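Local coordinates for protein enoyl-CoA hydratase (Geobacillus kaustophilus, PDB 2PPY) that probably catalyses the reversible addition of water to the double bond of enoyl-CoA thioesters, as a hexameric member of the crotonase family, at residues A[39-44]-A[94-99]; A[104-109]-A[124-129]. All coordinates share one frame; numbering follows the deposited sequence.

Contact 1 (A[39-44]-A[94-99]); sequences EFNAAI and LDKIAR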
loop_
_atom_site.group_PDB
_atom_site.type_symbol
_atom_site.label_atom_id
_atom_site.label_comp_id
_atom_site.label_asym_id
_atom_site.label_seq_id
_atom_site.Cartn_x
_atom_site.Cartn_y
_atom_site.Cartn_z
ATOM N N GLU A 39 -22.236 -23.545 -5.987
ATOM C CA GLU A 39 -23.568 -23.251 -5.468
ATOM C C GLU A 39 -23.516 -22.082 -4.486
ATOM O O GLU A 39 -24.393 -21.219 -4.493
ATOM C CB GLU A 39 -24.167 -24.474 -4.766
ATOM C CG GLU A 39 -24.321 -25.710 -5.648
ATOM C CD GLU A 39 -25.311 -26.712 -5.076
ATOM O OE1 GLU A 39 -25.241 -26.994 -3.863
ATOM O OE2 GLU A 39 -26.159 -27.222 -5.838
ATOM N N PHE A 40 -22.487 -22.055 -3.641
ATOM C CA PHE A 40 -22.334 -20.978 -2.665
ATOM C C PHE A 40 -22.153 -19.651 -3.407
ATOM O O PHE A 40 -22.702 -18.620 -3.005
ATOM C CB PHE A 40 -21.124 -21.239 -1.759
ATOM C CG PHE A 40 -21.059 -20.333 -0.557
ATOM C CD1 PHE A 40 -22.075 -20.345 0.392
ATOM C CD2 PHE A 40 -19.987 -19.467 -0.375
ATOM C CE1 PHE A 40 -22.021 -19.512 1.510
ATOM C CE2 PHE A 40 -19.924 -18.630 0.741
ATOM C CZ PHE A 40 -20.946 -18.651 1.682
ATOM N N ASN A 41 -21.385 -19.689 -4.493
ATOM C CA ASN A 41 -21.149 -18.505 -5.316
ATOM C C ASN A 41 -22.462 -18.014 -5.922
ATOM O O ASN A 41 -22.730 -16.814 -5.961
ATOM C CB ASN A 41 -20.174 -18.832 -6.447
ATOM C CG ASN A 41 -19.908 -17.640 -7.341
ATOM O OD1 ASN A 41 -19.301 -16.656 -6.920
ATOM N ND2 ASN A 41 -20.374 -17.715 -8.578
ATOM N N ALA A 42 -23.277 -18.950 -6.403
ATOM C CA ALA A 42 -24.568 -18.608 -7.001
ATOM C C ALA A 42 -25.491 -17.961 -5.973
ATOM O O ALA A 42 -26.225 -17.024 -6.290
ATOM C CB ALA A 42 -25.227 -19.855 -7.579
ATOM N N ALA A 43 -25.451 -18.465 -4.742
ATOM C CA ALA A 43 -26.282 -17.926 -3.670
ATOM C C ALA A 43 -25.886 -16.479 -3.400
ATOM O O ALA A 43 -26.737 -15.608 -3.205
ATOM C CB ALA A 43 -26.110 -18.759 -2.409
ATOM N N ILE A 44 -24.581 -16.229 -3.393
ATOM C CA ILE A 44 -24.071 -14.884 -3.167
ATOM C C ILE A 44 -24.567 -13.949 -4.269
ATOM O O ILE A 44 -25.109 -12.876 -3.980
ATOM C CB ILE A 44 -22.526 -14.874 -3.130
ATOM C CG1 ILE A 44 -22.042 -15.698 -1.930
ATOM C CG2 ILE A 44 -22.017 -13.450 -3.032
ATOM C CD1 ILE A 44 -20.542 -15.802 -1.805
ATOM N N LEU A 94 -15.122 -16.418 -1.903
ATOM C CA LEU A 94 -15.077 -15.845 -0.566
ATOM C C LEU A 94 -14.822 -14.337 -0.640
ATOM O O LEU A 94 -15.377 -13.576 0.149
ATOM C CB LEU A 94 -13.994 -16.529 0.278
ATOM C CG LEU A 94 -14.223 -18.011 0.620
ATOM C CD1 LEU A 94 -13.204 -18.438 1.677
ATOM C CD2 LEU A 94 -15.651 -18.232 1.152
ATOM N N ASP A 95 -14.003 -13.906 -1.595
ATOM C CA ASP A 95 -13.699 -12.482 -1.741
ATOM C C ASP A 95 -14.946 -11.632 -2.002
ATOM O O ASP A 95 -14.996 -10.460 -1.619
ATOM C CB ASP A 95 -12.704 -12.239 -2.890
ATOM C CG ASP A 95 -11.357 -12.908 -2.667
ATOM O OD1 ASP A 95 -10.959 -13.104 -1.500
ATOM O OD2 ASP A 95 -10.684 -13.221 -3.674
ATOM N N LYS A 96 -15.941 -12.217 -2.664
ATOM C CA LYS A 96 -17.172 -11.500 -2.999
ATOM C C LYS A 96 -17.985 -10.989 -1.804
ATOM O O LYS A 96 -18.714 -10.006 -1.918
ATOM C CB LYS A 96 -18.044 -12.384 -3.898
ATOM C CG LYS A 96 -17.357 -12.703 -5.226
ATOM C CD LYS A 96 -18.106 -13.713 -6.090
ATOM C CE LYS A 96 -19.364 -13.124 -6.713
ATOM N NZ LYS A 96 -19.808 -13.941 -7.883
ATOM N N ILE A 97 -17.849 -11.645 -0.657
ATOM C CA ILE A 97 -18.586 -11.252 0.541
ATOM C C ILE A 97 -18.256 -9.833 1.023
ATOM O O ILE A 97 -19.156 -9.047 1.322
ATOM C CB ILE A 97 -18.330 -12.262 1.695
ATOM C CG1 ILE A 97 -18.860 -13.641 1.292
ATOM C CG2 ILE A 97 -19.022 -11.795 2.972
ATOM C CD1 ILE A 97 -18.566 -14.735 2.289
ATOM N N ALA A 98 -16.972 -9.503 1.096
ATOM C CA ALA A 98 -16.558 -8.178 1.542
ATOM C C ALA A 98 -17.065 -7.080 0.608
ATOM O O ALA A 98 -17.190 -5.929 1.012
ATOM C CB ALA A 98 -15.038 -8.113 1.643
ATOM N N ARG A 99 -17.356 -7.440 -0.639
ATOM C CA ARG A 99 -17.841 -6.471 -1.614
ATOM C C ARG A 99 -19.365 -6.399 -1.675
ATOM O O ARG A 99 -19.912 -5.506 -2.323
ATOM C CB ARG A 99 -17.304 -6.810 -3.010
ATOM C CG ARG A 99 -15.799 -6.976 -3.070
ATOM C CD ARG A 99 -15.302 -7.143 -4.499
ATOM N NE ARG A 99 -13.905 -7.571 -4.526
ATOM C CZ ARG A 99 -13.494 -8.761 -4.952
ATOM N NH1 ARG A 99 -14.371 -9.653 -5.404
ATOM N NH2 ARG A 99 -12.206 -9.067 -4.911
#

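Contact 2 (A[104-109]-A[124-129]); sequences YIACLE and DLRFMG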
loop_
_atom_site.group_PDB
_atom_site.type_symbol
_atom_site.label_atom_id
_atom_site.label_comp_id
_atom_site.label_asym_id
_atom_site.label_seq_id
_atom_site.Cartn_x
_atom_site.Cartn_y
_atom_site.Cartn_z
ATOM N N TYR A 104 -22.580 -10.262 6.244
ATOM C CA TYR A 104 -22.483 -11.712 6.342
ATOM C C TYR A 104 -22.047 -12.161 7.739
ATOM O O TYR A 104 -20.994 -11.762 8.234
ATOM C CB TYR A 104 -21.505 -12.246 5.289
ATOM C CG TYR A 104 -22.141 -12.514 3.938
ATOM C CD1 TYR A 104 -22.709 -11.483 3.189
ATOM C CD2 TYR A 104 -22.204 -13.809 3.427
ATOM C CE1 TYR A 104 -23.331 -11.739 1.961
ATOM C CE2 TYR A 104 -22.821 -14.076 2.207
ATOM C CZ TYR A 104 -23.382 -13.040 1.483
ATOM O OH TYR A 104 -24.002 -13.316 0.292
ATOM N N ILE A 105 -22.870 -12.994 8.368
ATOM C CA ILE A 105 -22.584 -13.499 9.705
ATOM C C ILE A 105 -22.446 -15.016 9.666
ATOM O O ILE A 105 -23.317 -15.710 9.142
ATOM C CB ILE A 105 -23.723 -13.158 10.696
ATOM C CG1 ILE A 105 -24.018 -11.659 10.663
ATOM C CG2 ILE A 105 -23.333 -13.583 12.118
ATOM C CD1 ILE A 105 -25.207 -11.269 11.517
ATOM N N ALA A 106 -21.352 -15.523 10.217
ATOM C CA ALA A 106 -21.125 -16.960 10.269
ATOM C C ALA A 106 -21.665 -17.464 11.601
ATOM O O ALA A 106 -21.175 -17.072 12.659
ATOM C CB ALA A 106 -19.644 -17.257 10.168
ATOM N N CYS A 107 -22.684 -18.316 11.551
ATOM C CA CYS A 107 -23.267 -18.867 12.769
ATOM C C CYS A 107 -22.580 -20.199 13.037
ATOM O O CYS A 107 -22.942 -21.220 12.455
ATOM C CB CYS A 107 -24.773 -19.080 12.595
ATOM S SG CYS A 107 -25.623 -19.579 14.121
ATOM N N LEU A 108 -21.592 -20.187 13.926
ATOM C CA LEU A 108 -20.834 -21.392 14.229
ATOM C C LEU A 108 -21.396 -22.200 15.401
ATOM O O LEU A 108 -21.317 -21.784 16.560
ATOM C CB LEU A 108 -19.375 -21.005 14.491
ATOM C CG LEU A 108 -18.759 -20.115 13.400
ATOM C CD1 LEU A 108 -17.346 -19.704 13.812
ATOM C CD2 LEU A 108 -18.735 -20.855 12.059
ATOM N N GLU A 109 -21.962 -23.362 15.086
ATOM C CA GLU A 109 -22.544 -24.233 16.101
ATOM C C GLU A 109 -21.782 -25.541 16.257
ATOM O O GLU A 109 -22.082 -26.337 17.143
ATOM C CB GLU A 109 -24.006 -24.532 15.766
ATOM C CG GLU A 109 -24.937 -23.350 15.957
ATOM C CD GLU A 109 -26.343 -23.642 15.477
ATOM O OE1 GLU A 109 -26.546 -23.720 14.247
ATOM O OE2 GLU A 109 -27.243 -23.801 16.328
ATOM N N ASP A 124 -18.317 -11.161 7.523
ATOM C CA ASP A 124 -18.118 -9.929 8.288
ATOM C C ASP A 124 -18.061 -10.147 9.800
ATOM O O ASP A 124 -17.351 -9.430 10.507
ATOM C CB ASP A 124 -19.230 -8.920 7.963
ATOM C CG ASP A 124 -19.335 -8.626 6.476
ATOM O OD1 ASP A 124 -18.279 -8.417 5.847
ATOM O OD2 ASP A 124 -20.463 -8.598 5.931
ATOM N N LEU A 125 -18.813 -11.129 10.291
ATOM C CA LEU A 125 -18.849 -11.424 11.720
ATOM C C LEU A 125 -18.923 -12.927 11.961
ATOM O O LEU A 125 -19.368 -13.677 11.101
ATOM C CB LEU A 125 -20.068 -10.757 12.367
ATOM C CG LEU A 125 -20.218 -9.236 12.290
ATOM C CD1 LEU A 125 -21.658 -8.841 12.626
ATOM C CD2 LEU A 125 -19.231 -8.570 13.235
ATOM N N ARG A 126 -18.498 -13.353 13.147
ATOM C CA ARG A 126 -18.523 -14.762 13.522
ATOM C C ARG A 126 -19.070 -14.935 14.938
ATOM O O ARG A 126 -18.507 -14.393 15.886
ATOM C CB ARG A 126 -17.109 -15.349 13.446
ATOM C CG ARG A 126 -16.570 -15.512 12.023
ATOM C CD ARG A 126 -15.048 -15.475 12.010
ATOM N NE ARG A 126 -14.562 -14.137 12.341
ATOM C CZ ARG A 126 -14.656 -13.087 11.528
ATOM N NH1 ARG A 126 -15.211 -13.219 10.328
ATOM N NH2 ARG A 126 -14.216 -11.899 11.920
ATOM N N PHE A 127 -20.175 -15.672 15.068
ATOM C CA PHE A 127 -20.795 -15.947 16.372
ATOM C C PHE A 127 -20.690 -17.452 16.603
ATOM O O PHE A 127 -21.045 -18.241 15.728
ATOM C CB PHE A 127 -22.277 -15.533 16.393
ATOM C CG PHE A 127 -22.520 -14.057 16.149
ATOM C CD1 PHE A 127 -21.500 -13.118 16.310
ATOM C CD2 PHE A 127 -23.785 -13.607 15.769
ATOM C CE1 PHE A 127 -21.738 -11.749 16.088
ATOM C CE2 PHE A 127 -24.033 -12.244 15.546
ATOM C CZ PHE A 127 -23.006 -11.314 15.709
HETATM N N MSE A 128 -20.216 -17.859 17.775
HETATM C CA MSE A 128 -20.043 -19.282 18.054
HETATM C C MSE A 128 -20.690 -19.774 19.350
HETATM O O MSE A 128 -20.762 -19.039 20.331
HETATM C CB MSE A 128 -18.545 -19.593 18.066
HETATM C CG MSE A 128 -18.178 -21.056 18.217
HETATM SE SE MSE A 128 -16.315 -21.312 17.756
HETATM C CE MSE A 128 -16.470 -22.908 16.675
ATOM N N GLY A 129 -21.151 -21.026 19.340
ATOM C CA GLY A 129 -21.774 -21.608 20.521
ATOM C C GLY A 129 -20.737 -21.999 21.558
ATOM O O GLY A 129 -19.632 -22.404 21.193
#

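Contact 1 (A[39-44]-A[94-99])
Helices 34-48 and 80-99 of the crotonase fold pack here; the axes of segments 39-44 and 94-99, which run the same way, approach to 10.2 Å at an angle of 15°, so side chains rather than backbones fill the interface. Ile44 points at the partner helix. Its CG1 stands anti to the carbonyl carbon and carries CD1 to within 4.1 Å of Ile97 CG1, the two side chains crossing at about a right angle, while its CG2 branch lies 4.2 Å from Lys96 CB. Phe40 presents its CE2 corner: Ile97 CD1 meets the ring edge near its plane at 4.4 Å from CE2, and Leu94 CD2 comes in obliquely. Along another flank of the helix pair, Asn41 extends with CG anti to the backbone N (chi1 179°). Lys96, bent at chi3 (73°), crosses it and donates from NZ to Asn41 OD1 at 2.9 Å, from above the carbonyl plane. The ammonium also forms a salt bridge with Asp45, and Thr93 packs against Phe40, Asn41 and Ile44. The otherwise apolar seam is thus bordered by a lysine whose charge is shared between an amide oxygen and a carboxylate, which would favour its protonated form.

Contact 2 (A[104-109]-A[124-129])
Strands 104-108 and 125-129 run parallel, their axes 4.6 Å apart at closest and 19° out of line, with Ile105 level with Leu125 and Leu108 with Met128. Peptide groups of the first strand reach to both neighbours of the paired residue: Ala106 N donates to Leu125 O at 2.9 Å and Ala106 O accepts from Phe127 N at 3.0 Å, nearly along its C=O axis. Leu108 repeats the pattern with Phe127 O and Gly129 N. At the start of the ladder the carboxylate of Asp124 takes over: OD2 receives Tyr104 N at 2.7 Å in an almost straight bond (170°), from above the carboxylate plane, and also pairs with Lys216. This is the central part of the parallel run in the crotonase sheet, with strand 55-60 on the other side of 104-108 and strand 186-188 beyond 125-129. On the face of Ile105 and Phe127, Ile105 CG2 sits over the Phe127 ring in a CH-pi contact, 4.0 Å from the centroid and offset to the rim; Tyr200 and Phe188 meet that ring edge-to-face. Ile105 CG1 lies beside Leu125 CD1. The reverse face joins Leu108 CB to CG of selenomethionine Met128 at 3.9 Å and Ala106 CB to Arg126 CG at 4.0 Å. Arg126 then bends at chi3 (-69°), so that its guanidinium NH1 donates to Cys123 O and Ala120 O.

In the fold
From the N terminus, the chain makes three strands, 4-7, 11-16 and 19-24, then helix 34-48 and strand 55-60; contact 1 closes this loop in the last turns of helix 80-99. A short turn leads from that helix into strand 103-108, where contact 2 opens; it closes after an excursion through strand 111-113 and helix 115-121, when the chain returns as strand 125-129. The contacts therefore follow in series, neither nested nor crossed; the centres of contact 1 and contact 2 are about 16 Å apart. Tyr104 joins them directly: its ring carbon CG lies 3.3 Å from Ile97 CG2, and it also packs on Ile44. Contact 1 pairs two helices, contact 2 two sheet strands, and Tyr104 ties the helix pair to the sheet.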